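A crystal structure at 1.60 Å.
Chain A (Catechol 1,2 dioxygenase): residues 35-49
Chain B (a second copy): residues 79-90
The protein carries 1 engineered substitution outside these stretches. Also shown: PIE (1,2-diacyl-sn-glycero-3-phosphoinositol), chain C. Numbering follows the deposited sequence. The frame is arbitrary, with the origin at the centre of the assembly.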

ATOM      1  N   VAL A  35       9.070 -12.848  -6.361  1.00 12.27           N
ATOM      2  CA  VAL A  35       7.785 -12.151  -6.368  1.00 12.59           C
ATOM      3  C   VAL A  35       7.946 -10.655  -6.720  1.00 12.24           C
ATOM      4  O   VAL A  35       7.211 -10.138  -7.579  1.00 12.76           O
ATOM      5  CB  VAL A  35       7.006 -12.344  -5.023  1.00 12.30           C
ATOM      6  CG1 VAL A  35       5.738 -11.435  -4.990  1.00 14.30           C
ATOM      7  CG2 VAL A  35       6.684 -13.823  -4.772  1.00 14.43           C
ATOM      8  N   VAL A  36       8.937  -9.992  -6.126  1.00 13.18           N
ATOM      9  CA  VAL A  36       9.200  -8.583  -6.435  1.00 13.86           C
ATOM     10  C   VAL A  36       9.524  -8.364  -7.922  1.00 13.63           C
ATOM     11  O   VAL A  36       8.969  -7.451  -8.568  1.00 13.33           O
ATOM     12  CB  VAL A  36      10.306  -8.025  -5.505  1.00 14.38           C
ATOM     13  CG1 VAL A  36      10.822  -6.665  -6.009  1.00 16.06           C
ATOM     14  CG2 VAL A  36       9.774  -7.982  -4.054  1.00 15.81           C
ATOM     15  N   VAL A  37      10.398  -9.196  -8.485  1.00 12.63           N
ATOM     16  CA  VAL A  37      10.771  -9.081  -9.889  1.00 13.46           C
ATOM     17  C   VAL A  37       9.545  -9.239 -10.800  1.00 12.63           C
ATOM     18  O   VAL A  37       9.362  -8.493 -11.756  1.00 13.40           O
ATOM     19  CB  VAL A  37      11.892 -10.084 -10.220  1.00 14.06           C
ATOM     20  CG1 VAL A  37      12.108 -10.193 -11.721  1.00 17.36           C
ATOM     21  CG2 VAL A  37      13.170  -9.648  -9.535  1.00 15.97           C
ATOM     22  N   ARG A  38       8.698 -10.214 -10.493  1.00 11.14           N
ATOM     23  CA  ARG A  38       7.487 -10.426 -11.276  1.00 11.71           C
ATOM     24  C   ARG A  38       6.511  -9.256 -11.176  1.00 10.99           C
ATOM     25  O   ARG A  38       6.044  -8.756 -12.205  1.00 10.59           O
ATOM     26  CB  ARG A  38       6.824 -11.752 -10.857  1.00 11.45           C
ATOM     27  CG  ARG A  38       5.406 -11.979 -11.457  1.00 11.79           C
ATOM     28  CD  ARG A  38       5.381 -12.034 -12.995  1.00 13.81           C
ATOM     29  NE  ARG A  38       4.006 -12.189 -13.486  1.00 12.41           N
ATOM     30  CZ  ARG A  38       3.512 -13.350 -13.920  1.00 14.13           C
ATOM     31  NH1 ARG A  38       4.301 -14.419 -13.997  1.00 14.13           N
ATOM     32  NH2 ARG A  38       2.253 -13.416 -14.336  1.00 12.71           N
ATOM     33  N   LEU A  39       6.211  -8.824  -9.953  1.00 10.32           N
ATOM     34  CA  LEU A  39       5.217  -7.760  -9.779  1.00 11.28           C
ATOM     35  C   LEU A  39       5.702  -6.429 -10.335  1.00 11.05           C
ATOM     36  O   LEU A  39       4.901  -5.692 -10.909  1.00 11.65           O
ATOM     37  CB  LEU A  39       4.776  -7.611  -8.314  1.00 12.44           C
ATOM     38  CG  LEU A  39       4.064  -8.846  -7.746  1.00 13.39           C
ATOM     39  CD1 LEU A  39       3.771  -8.595  -6.270  1.00 15.18           C
ATOM     40  CD2 LEU A  39       2.788  -9.206  -8.529  1.00 15.12           C
ATOM     41  N   LEU A  40       6.995  -6.128 -10.180  1.00 11.37           N
ATOM     42  CA  LEU A  40       7.514  -4.868 -10.727  1.00 11.52           C
ATOM     43  C   LEU A  40       7.507  -4.876 -12.245  1.00 11.56           C
ATOM     44  O   LEU A  40       7.136  -3.893 -12.871  1.00 12.02           O
ATOM     45  CB  LEU A  40       8.936  -4.597 -10.242  1.00 11.72           C
ATOM     46  CG  LEU A  40       9.068  -3.941  -8.877  1.00 17.37           C
ATOM     47  CD1 LEU A  40      10.538  -4.033  -8.421  1.00 20.39           C
ATOM     48  CD2 LEU A  40       8.615  -2.462  -9.023  1.00 17.10           C
ATOM     49  N   GLY A  41       7.935  -5.991 -12.841  1.00 10.94           N
ATOM     50  CA  GLY A  41       7.876  -6.110 -14.295  1.00 10.85           C
ATOM     51  C   GLY A  41       6.435  -5.943 -14.802  1.00 10.43           C
ATOM     52  O   GLY A  41       6.183  -5.247 -15.785  1.00 10.10           O
ATOM     53  N   ASP A  42       5.470  -6.563 -14.115  1.00 10.32           N
ATOM     54  CA  ASP A  42       4.071  -6.422 -14.514  1.00 10.67           C
ATOM     55  C   ASP A  42       3.591  -4.981 -14.370  1.00 10.22           C
ATOM     56  O   ASP A  42       2.871  -4.486 -15.233  1.00 11.63           O
ATOM     57  CB  ASP A  42       3.157  -7.351 -13.702  1.00 10.46           C
ATOM     58  CG  ASP A  42       3.309  -8.856 -14.063  1.00 13.60           C
ATOM     59  OD1 ASP A  42       3.941  -9.240 -15.072  1.00 15.22           O
ATOM     60  OD2 ASP A  42       2.790  -9.667 -13.259  1.00 15.85           O
ATOM     61  N   LEU A  43       3.976  -4.314 -13.274  1.00  9.56           N
ATOM     62  CA  LEU A  43       3.571  -2.916 -13.055  1.00  9.08           C
ATOM     63  C   LEU A  43       4.131  -2.038 -14.168  1.00  9.63           C
ATOM     64  O   LEU A  43       3.407  -1.231 -14.742  1.00 10.10           O
ATOM     65  CB  LEU A  43       4.004  -2.417 -11.682  1.00 10.28           C
ATOM     66  CG  LEU A  43       3.699  -0.931 -11.442  1.00 10.12           C
ATOM     67  CD1 LEU A  43       2.198  -0.584 -11.481  1.00 13.15           C
ATOM     68  CD2 LEU A  43       4.275  -0.565 -10.087  1.00 13.97           C
ATOM     69  N   PHE A  44       5.409  -2.216 -14.493  1.00  9.71           N
ATOM     70  CA  PHE A  44       6.036  -1.420 -15.552  1.00  9.62           C
ATOM     71  C   PHE A  44       5.339  -1.639 -16.900  1.00 10.38           C
ATOM     72  O   PHE A  44       5.119  -0.694 -17.646  1.00 11.09           O
ATOM     73  CB  PHE A  44       7.528  -1.764 -15.693  1.00 10.39           C
ATOM     74  CG  PHE A  44       8.429  -1.207 -14.613  1.00 11.12           C
ATOM     75  CD1 PHE A  44       7.938  -0.634 -13.430  1.00 10.46           C
ATOM     76  CD2 PHE A  44       9.813  -1.304 -14.774  1.00 11.21           C
ATOM     77  CE1 PHE A  44       8.823  -0.166 -12.431  1.00 13.95           C
ATOM     78  CE2 PHE A  44      10.708  -0.814 -13.773  1.00 10.91           C
ATOM     79  CZ  PHE A  44      10.201  -0.258 -12.609  1.00 12.16           C
ATOM     80  N   GLN A  45       4.967  -2.888 -17.187  1.00 10.46           N
ATOM     81  CA  GLN A  45       4.299  -3.185 -18.429  1.00 11.70           C
ATOM     82  C   GLN A  45       2.880  -2.581 -18.483  1.00 11.72           C
ATOM     83  O   GLN A  45       2.435  -2.111 -19.536  1.00 12.34           O
ATOM     84  CB  GLN A  45       4.277  -4.687 -18.677  1.00 11.19           C
ATOM     85  CG  GLN A  45       3.687  -4.994 -20.062  1.00 14.29           C
ATOM     86  CD  GLN A  45       4.595  -4.599 -21.204  1.00 23.69           C
ATOM     87  OE1 GLN A  45       4.252  -3.731 -22.013  1.00 28.87           O
ATOM     88  NE2 GLN A  45       5.753  -5.250 -21.295  1.00 24.84           N
ATOM     89  N   ALA A  46       2.170  -2.583 -17.352  1.00 10.88           N
ATOM     90  CA  ALA A  46       0.876  -1.910 -17.291  1.00 11.72           C
ATOM     91  C   ALA A  46       1.015  -0.393 -17.503  1.00 11.32           C
ATOM     92  O   ALA A  46       0.197   0.233 -18.156  1.00 11.06           O
ATOM     93  CB  ALA A  46       0.158  -2.224 -15.944  1.00 12.41           C
ATOM     94  N   ILE A  47       2.068   0.194 -16.923  1.00 11.21           N
ATOM     95  CA  ILE A  47       2.338   1.615 -17.123  1.00 11.40           C
ATOM     96  C   ILE A  47       2.546   1.909 -18.622  1.00 11.54           C
ATOM     97  O   ILE A  47       2.005   2.877 -19.138  1.00 11.70           O
ATOM     98  CB  ILE A  47       3.561   2.067 -16.287  1.00  9.56           C
ATOM     99  CG1 ILE A  47       3.133   2.181 -14.820  1.00 11.38           C
ATOM    100  CG2 ILE A  47       4.040   3.482 -16.696  1.00 11.92           C
ATOM    101  CD1 ILE A  47       4.268   2.215 -13.791  1.00 11.48           C
ATOM    102  N   GLU A  48       3.304   1.058 -19.312  1.00 11.53           N
ATOM    103  CA  GLU A  48       3.492   1.221 -20.762  1.00 12.23           C
ATOM    104  C   GLU A  48       2.173   1.045 -21.523  1.00 13.01           C
ATOM    105  O   GLU A  48       1.792   1.896 -22.341  1.00 13.48           O
ATOM    106  CB  GLU A  48       4.514   0.240 -21.313  1.00 13.45           C
ATOM    107  CG  GLU A  48       5.914   0.431 -20.781  1.00 15.39           C
ATOM    108  CD  GLU A  48       6.573   1.721 -21.279  1.00 18.99           C
ATOM    109  OE1 GLU A  48       6.109   2.325 -22.277  1.00 19.52           O
ATOM    110  OE2 GLU A  48       7.576   2.118 -20.655  1.00 19.05           O
ATOM    111  N   ASP A  49       1.477  -0.059 -21.245  1.00 13.02           N
ATOM    112  CA  ASP A  49       0.293  -0.390 -22.047  1.00 13.31           C
ATOM    113  C   ASP A  49      -0.824   0.637 -21.917  1.00 14.00           C
ATOM    114  O   ASP A  49      -1.524   0.954 -22.898  1.00 14.90           O
ATOM    115  CB  ASP A  49      -0.255  -1.778 -21.709  1.00 12.95           C
ATOM    116  CG  ASP A  49       0.620  -2.929 -22.217  1.00 16.06           C
ATOM    117  OD1 ASP A  49       1.484  -2.744 -23.117  1.00 18.91           O
ATOM    118  OD2 ASP A  49       0.435  -4.062 -21.737  1.00 15.29           O
TER
ATOM    119  N   GLY B  79      13.592   3.234  -4.273  1.00  9.44           N
ATOM    120  CA  GLY B  79      14.448   2.047  -4.159  1.00 10.16           C
ATOM    121  C   GLY B  79      14.202   0.906  -5.143  1.00 10.13           C
ATOM    122  O   GLY B  79      15.146   0.251  -5.571  1.00 11.02           O
ATOM    123  N   LEU B  80      12.936   0.659  -5.511  1.00  9.57           N
ATOM    124  CA  LEU B  80      12.633  -0.422  -6.449  1.00 10.83           C
ATOM    125  C   LEU B  80      12.906   0.017  -7.885  1.00 10.65           C
ATOM    126  O   LEU B  80      12.899  -0.806  -8.797  1.00 11.79           O
ATOM    127  CB  LEU B  80      11.178  -0.898  -6.288  1.00 11.44           C
ATOM    128  CG  LEU B  80      10.868  -1.494  -4.901  1.00 13.02           C
ATOM    129  CD1 LEU B  80       9.423  -1.965  -4.906  1.00 17.37           C
ATOM    130  CD2 LEU B  80      11.796  -2.641  -4.496  1.00 15.79           C
ATOM    131  N   GLY B  81      13.120   1.316  -8.070  1.00  9.91           N
ATOM    132  CA  GLY B  81      13.402   1.864  -9.398  1.00 10.19           C
ATOM    133  C   GLY B  81      12.184   2.338 -10.186  1.00  9.82           C
ATOM    134  O   GLY B  81      12.321   2.784 -11.334  1.00  9.39           O
ATOM    135  N   LEU B  82      11.000   2.299  -9.570  1.00  8.65           N
ATOM    136  CA  LEU B  82       9.815   2.847 -10.220  1.00  8.80           C
ATOM    137  C   LEU B  82       9.948   4.351 -10.481  1.00  9.13           C
ATOM    138  O   LEU B  82       9.546   4.839 -11.539  1.00  9.11           O
ATOM    139  CB  LEU B  82       8.574   2.559  -9.351  1.00  9.27           C
ATOM    140  CG  LEU B  82       7.255   3.242  -9.707  1.00  9.73           C
ATOM    141  CD1 LEU B  82       6.762   2.790 -11.080  1.00 11.34           C
ATOM    142  CD2 LEU B  82       6.196   2.905  -8.627  1.00 11.51           C
ATOM    143  N   GLU B  83      10.493   5.099  -9.516  1.00  8.03           N
ATOM    144  CA  GLU B  83      10.596   6.542  -9.697  1.00  8.79           C
ATOM    145  C   GLU B  83      11.532   6.875 -10.882  1.00  8.96           C
ATOM    146  O   GLU B  83      11.183   7.676 -11.753  1.00  9.39           O
ATOM    147  CB  GLU B  83      11.086   7.192  -8.379  1.00  8.51           C
ATOM    148  CG  GLU B  83      10.951   8.704  -8.422  1.00  8.50           C
ATOM    149  CD  GLU B  83      11.213   9.364  -7.046  1.00  9.66           C
ATOM    150  OE1 GLU B  83      11.674   8.650  -6.122  1.00 13.27           O
ATOM    151  OE2 GLU B  83      10.934  10.584  -6.924  1.00 13.04           O
ATOM    152  N   HIS B  84      12.665   6.191 -10.941  1.00  8.54           N
ATOM    153  CA  HIS B  84      13.565   6.357 -12.091  1.00  9.03           C
ATOM    154  C   HIS B  84      12.889   5.945 -13.417  1.00  9.15           C
ATOM    155  O   HIS B  84      13.087   6.606 -14.437  1.00  9.02           O
ATOM    156  CB  HIS B  84      14.856   5.549 -11.841  1.00  9.50           C
ATOM    157  CG  HIS B  84      15.765   5.466 -13.016  1.00 10.72           C
ATOM    158  ND1 HIS B  84      16.319   6.581 -13.618  1.00 10.27           N
ATOM    159  CD2 HIS B  84      16.247   4.392 -13.681  1.00 11.14           C
ATOM    160  CE1 HIS B  84      17.085   6.190 -14.625  1.00 13.07           C
ATOM    161  NE2 HIS B  84      17.077   4.867 -14.673  1.00 12.31           N
ATOM    162  N   TYR B  85      12.137   4.841 -13.411  1.00  9.25           N
ATOM    163  CA  TYR B  85      11.433   4.363 -14.615  1.00  9.85           C
ATOM    164  C   TYR B  85      10.527   5.462 -15.171  1.00 10.22           C
ATOM    165  O   TYR B  85      10.429   5.631 -16.395  1.00  9.77           O
ATOM    166  CB  TYR B  85      10.621   3.106 -14.273  1.00 10.31           C
ATOM    167  CG  TYR B  85      10.018   2.418 -15.497  1.00 10.20           C
ATOM    168  CD1 TYR B  85      10.852   1.861 -16.463  1.00 13.80           C
ATOM    169  CD2 TYR B  85       8.633   2.334 -15.660  1.00 14.14           C
ATOM    170  CE1 TYR B  85      10.323   1.235 -17.595  1.00 16.90           C
ATOM    171  CE2 TYR B  85       8.091   1.713 -16.812  1.00 15.38           C
ATOM    172  CZ  TYR B  85       8.972   1.160 -17.742  1.00 17.08           C
ATOM    173  OH  TYR B  85       8.523   0.519 -18.896  1.00 19.76           O
ATOM    174  N   LEU B  86       9.862   6.212 -14.297  1.00 10.35           N
ATOM    175  CA  LEU B  86       8.971   7.271 -14.762  1.00 10.48           C
ATOM    176  C   LEU B  86       9.768   8.313 -15.536  1.00 11.05           C
ATOM    177  O   LEU B  86       9.286   8.818 -16.551  1.00 11.90           O
ATOM    178  CB  LEU B  86       8.215   7.922 -13.603  1.00 11.03           C
ATOM    179  CG  LEU B  86       7.329   7.042 -12.730  1.00 11.89           C
ATOM    180  CD1 LEU B  86       6.691   7.884 -11.618  1.00 13.24           C
ATOM    181  CD2 LEU B  86       6.274   6.380 -13.600  1.00 15.02           C
ATOM    182  N   ASP B  87      10.984   8.629 -15.070  1.00 10.53           N
ATOM    183  CA  ASP B  87      11.877   9.537 -15.811  1.00 10.34           C
ATOM    184  C   ASP B  87      12.340   8.937 -17.143  1.00 10.45           C
ATOM    185  O   ASP B  87      12.439   9.674 -18.157  1.00 10.74           O
ATOM    186  CB  ASP B  87      13.115   9.905 -14.989  1.00 11.08           C
ATOM    187  CG  ASP B  87      12.814  10.822 -13.825  1.00 10.85           C
ATOM    188  OD1 ASP B  87      11.696  11.414 -13.726  1.00 11.63           O
ATOM    189  OD2 ASP B  87      13.705  10.877 -12.938  1.00 12.89           O
ATOM    190  N   LEU B  88      12.667   7.639 -17.160  1.00 10.05           N
ATOM    191  CA  LEU B  88      13.036   6.977 -18.434  1.00 10.33           C
ATOM    192  C   LEU B  88      11.905   7.154 -19.458  1.00 10.57           C
ATOM    193  O   LEU B  88      12.161   7.495 -20.627  1.00 11.25           O
ATOM    194  CB  LEU B  88      13.369   5.496 -18.241  1.00  9.85           C
ATOM    195  CG  LEU B  88      14.632   5.172 -17.436  1.00 10.00           C
ATOM    196  CD1 LEU B  88      14.790   3.668 -17.329  1.00 12.44           C
ATOM    197  CD2 LEU B  88      15.888   5.797 -18.042  1.00 13.24           C
ATOM    198  N   ARG B  89      10.665   6.953 -19.018  1.00 10.81           N
ATOM    199  CA  ARG B  89       9.500   7.168 -19.888  1.00 10.74           C
ATOM    200  C   ARG B  89       9.364   8.624 -20.335  1.00 11.26           C
ATOM    201  O   ARG B  89       9.091   8.884 -21.512  1.00 11.43           O
ATOM    202  CB  ARG B  89       8.219   6.680 -19.216  1.00 12.01           C
ATOM    203  CG  ARG B  89       8.161   5.179 -19.161  1.00 11.30           C
ATOM    204  CD  ARG B  89       6.734   4.698 -18.824  1.00 13.46           C
ATOM    205  NE  ARG B  89       5.956   4.543 -20.097  1.00 15.98           N
ATOM    206  CZ  ARG B  89       4.826   5.177 -20.397  1.00 16.31           C
ATOM    207  NH1 ARG B  89       4.230   6.036 -19.574  1.00 15.68           N
ATOM    208  NH2 ARG B  89       4.264   4.957 -21.572  1.00 20.61           N
ATOM    209  N   ALA B  90       9.580   9.575 -19.428  1.00 11.17           N
ATOM    210  CA  ALA B  90       9.420  10.965 -19.769  1.00 11.21           C
ATOM    211  C   ALA B  90      10.481  11.366 -20.794  1.00 11.50           C
ATOM    212  O   ALA B  90      10.194  12.136 -21.720  1.00 12.02           O
ATOM    213  CB  ALA B  90       9.505  11.831 -18.522  1.00 11.82           C
TER
HETATM  214  P   PIE C1308       9.907  -7.825   7.041  1.00 20.00           P
HETATM  215  O11 PIE C1308       9.807  -9.144   7.648  1.00 20.00           O
HETATM  216  O12 PIE C1308       9.779  -7.871   5.368  1.00 20.00           O
HETATM  217  O13 PIE C1308      11.570  -7.392   7.320  1.00 20.00           O
HETATM  218  O14 PIE C1308       9.249  -6.664   7.650  1.00 20.00           O
HETATM  219  C1  PIE C1308      10.264 -10.062   6.498  1.00 80.67           C
HETATM  220  C2  PIE C1308       8.899 -10.448   5.890  1.00 77.32           C
HETATM  221  C3  PIE C1308       8.959  -9.989   4.428  1.00 75.40           C
HETATM  222  O31 PIE C1308       7.695  -9.513   3.921  1.00 72.79           O
HETATM  223  O32 PIE C1308       8.446  -7.713   2.806  1.00 70.55           O
HETATM  224  C31 PIE C1308       7.868  -8.797   2.772  1.00 70.50           C
HETATM  225  C32 PIE C1308       7.334  -9.345   1.450  1.00 68.67           C
HETATM  226  C33 PIE C1308       6.289  -8.405   0.854  1.00 66.70           C
HETATM  227  C34 PIE C1308       6.881  -7.551  -0.266  1.00 64.62           C
HETATM  228  C35 PIE C1308       5.872  -7.386  -1.401  1.00 63.53           C
HETATM  229  C36 PIE C1308       5.879  -5.962  -1.952  1.00 61.97           C
HETATM  230  C37 PIE C1308       6.712  -5.893  -3.230  1.00 61.26           C
HETATM  231  C38 PIE C1308       6.213  -4.777  -4.144  1.00 60.57           C
HETATM  232  C39 PIE C1308       6.453  -5.091  -5.479  1.00 59.82           C
HETATM  233  C40 PIE C1308       5.744  -4.518  -6.535  1.00 59.21           C
HETATM  234  C41 PIE C1308       4.742  -3.574  -6.346  1.00 59.05           C
HETATM  235  C42 PIE C1308       5.218  -2.177  -6.762  1.00 59.32           C
HETATM  236  O21 PIE C1308       8.531 -11.882   6.027  1.00 75.51           O
HETATM  237  O22 PIE C1308      10.514 -12.939   5.680  1.00 73.97           O
HETATM  238  C21 PIE C1308       9.315 -12.839   5.415  1.00 73.43           C
HETATM  239  C22 PIE C1308       8.717 -13.875   4.444  1.00 70.93           C
HETATM  240  C23 PIE C1308       7.566 -13.432   3.540  1.00 67.11           C
HETATM  241  C24 PIE C1308       7.084 -14.602   2.669  1.00 63.53           C
HETATM  242  C25 PIE C1308       7.201 -14.280   1.176  1.00 59.85           C
HETATM  243  C26 PIE C1308       6.159 -13.242   0.764  1.00 56.97           C
HETATM  244  C27 PIE C1308       6.194 -12.986  -0.739  1.00 54.61           C
HETATM  245  C28 PIE C1308       5.553 -11.639  -1.080  1.00 52.89           C
HETATM  246  C29 PIE C1308       4.076 -11.807  -1.435  1.00 50.99           C
HETATM  247  C47 PIE C1308       3.481 -10.528  -2.023  1.00 49.61           C
HETATM  248  C48 PIE C1308       2.000 -10.740  -2.332  1.00 48.75           C
HETATM  249  C49 PIE C1308       1.498  -9.742  -3.376  1.00 49.03           C
HETATM  250  C50 PIE C1308       0.100  -9.212  -3.041  1.00 49.08           C
HETATM  251  C51 PIE C1308       0.140  -7.843  -2.341  1.00 49.20           C
HETATM  252  C1' PIE C1308       9.165  -4.987  10.935  1.00 20.00           C
HETATM  253  C2' PIE C1308       8.399  -6.017  11.710  1.00 20.00           C
HETATM  254  C3' PIE C1308       8.893  -7.411  11.283  1.00 20.00           C
HETATM  255  C4' PIE C1308       8.765  -7.612   9.829  1.00 20.00           C
HETATM  256  C5' PIE C1308       9.499  -6.519   9.040  1.00 20.00           C
HETATM  257  C6' PIE C1308       8.942  -5.126   9.434  1.00 20.00           C
HETATM  258  O1' PIE C1308       8.681  -3.674  11.267  1.00 20.00           O
HETATM  259  O2' PIE C1308       8.587  -5.887  13.108  1.00 20.00           O
HETATM  260  O3' PIE C1308       8.172  -8.433  11.985  1.00 20.00           O
HETATM  261  O4' PIE C1308       7.961  -8.516   9.101  1.00 20.00           O
HETATM  262  O6' PIE C1308       9.685  -4.112   8.745  1.00 20.00           O
HETATM  263  C52 PIE C1308       0.936  -6.777  -3.115  1.00 49.63           C
HETATM  264  C53 PIE C1308       0.093  -6.109  -4.201  1.00 50.58           C
HETATM  265  C54 PIE C1308      -1.040  -5.270  -3.600  1.00 51.61           C
HETATM  266  C55 PIE C1308      -1.199  -3.944  -4.349  1.00 52.69           C
HETATM  267  C43 PIE C1308       5.769  -1.379  -5.570  1.00 58.88           C
HETATM  268  C44 PIE C1308       5.209   0.042  -5.519  1.00 58.19           C
HETATM  269  C45 PIE C1308       6.333   1.054  -5.297  1.00 57.28           C
HETATM  270  C46 PIE C1308       6.154   1.766  -3.964  1.00 57.13           C

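This is a helix-to-helix contact between two copies of the protein, apolar along most of its length, centred on an aromatic stack and closed at one end by a buried salt bridge. Helix 35-49 of chain A and helix 82-90 of chain B run in roughly the same direction, their axes 29° apart and 11.6 Å at closest approach, a spacing bridged mainly by side chains; together the stretches bury 586 Å².

The rings of Phe44(A) and Tyr85(B) form an offset stack, with planes at 4° and centroids 3.9 Å apart. Leu82(B), in the t, p rotamer, places CD1 3.8 Å from Phe44(A) CE1 and 3.7 Å from Ile47(A) CD1, so one methyl touches both the ring and the isoleucine. Further back, Leu40(A) CD1 packs 3.8 Å from Leu80(B) CB. Gly81(B), at the N-cap position, has phi of 92°, where a CB would jam against the preceding carbonyl.

At the other end, Glu48(A) OE2 lies 3.0 Å from Arg89(B) NE in a salt bridge, and Arg89(B) NH2 donates to Glu48(A) OE1 at 3.3 Å. Tyr85(B) OH gives a weak hydrogen bond to Glu48(A) OE2 at 2.6 Å, although the position of OE2 is less certain. The lipid borders the apolar end, its C43 lying 3.8 Å from Leu80(B) CD1.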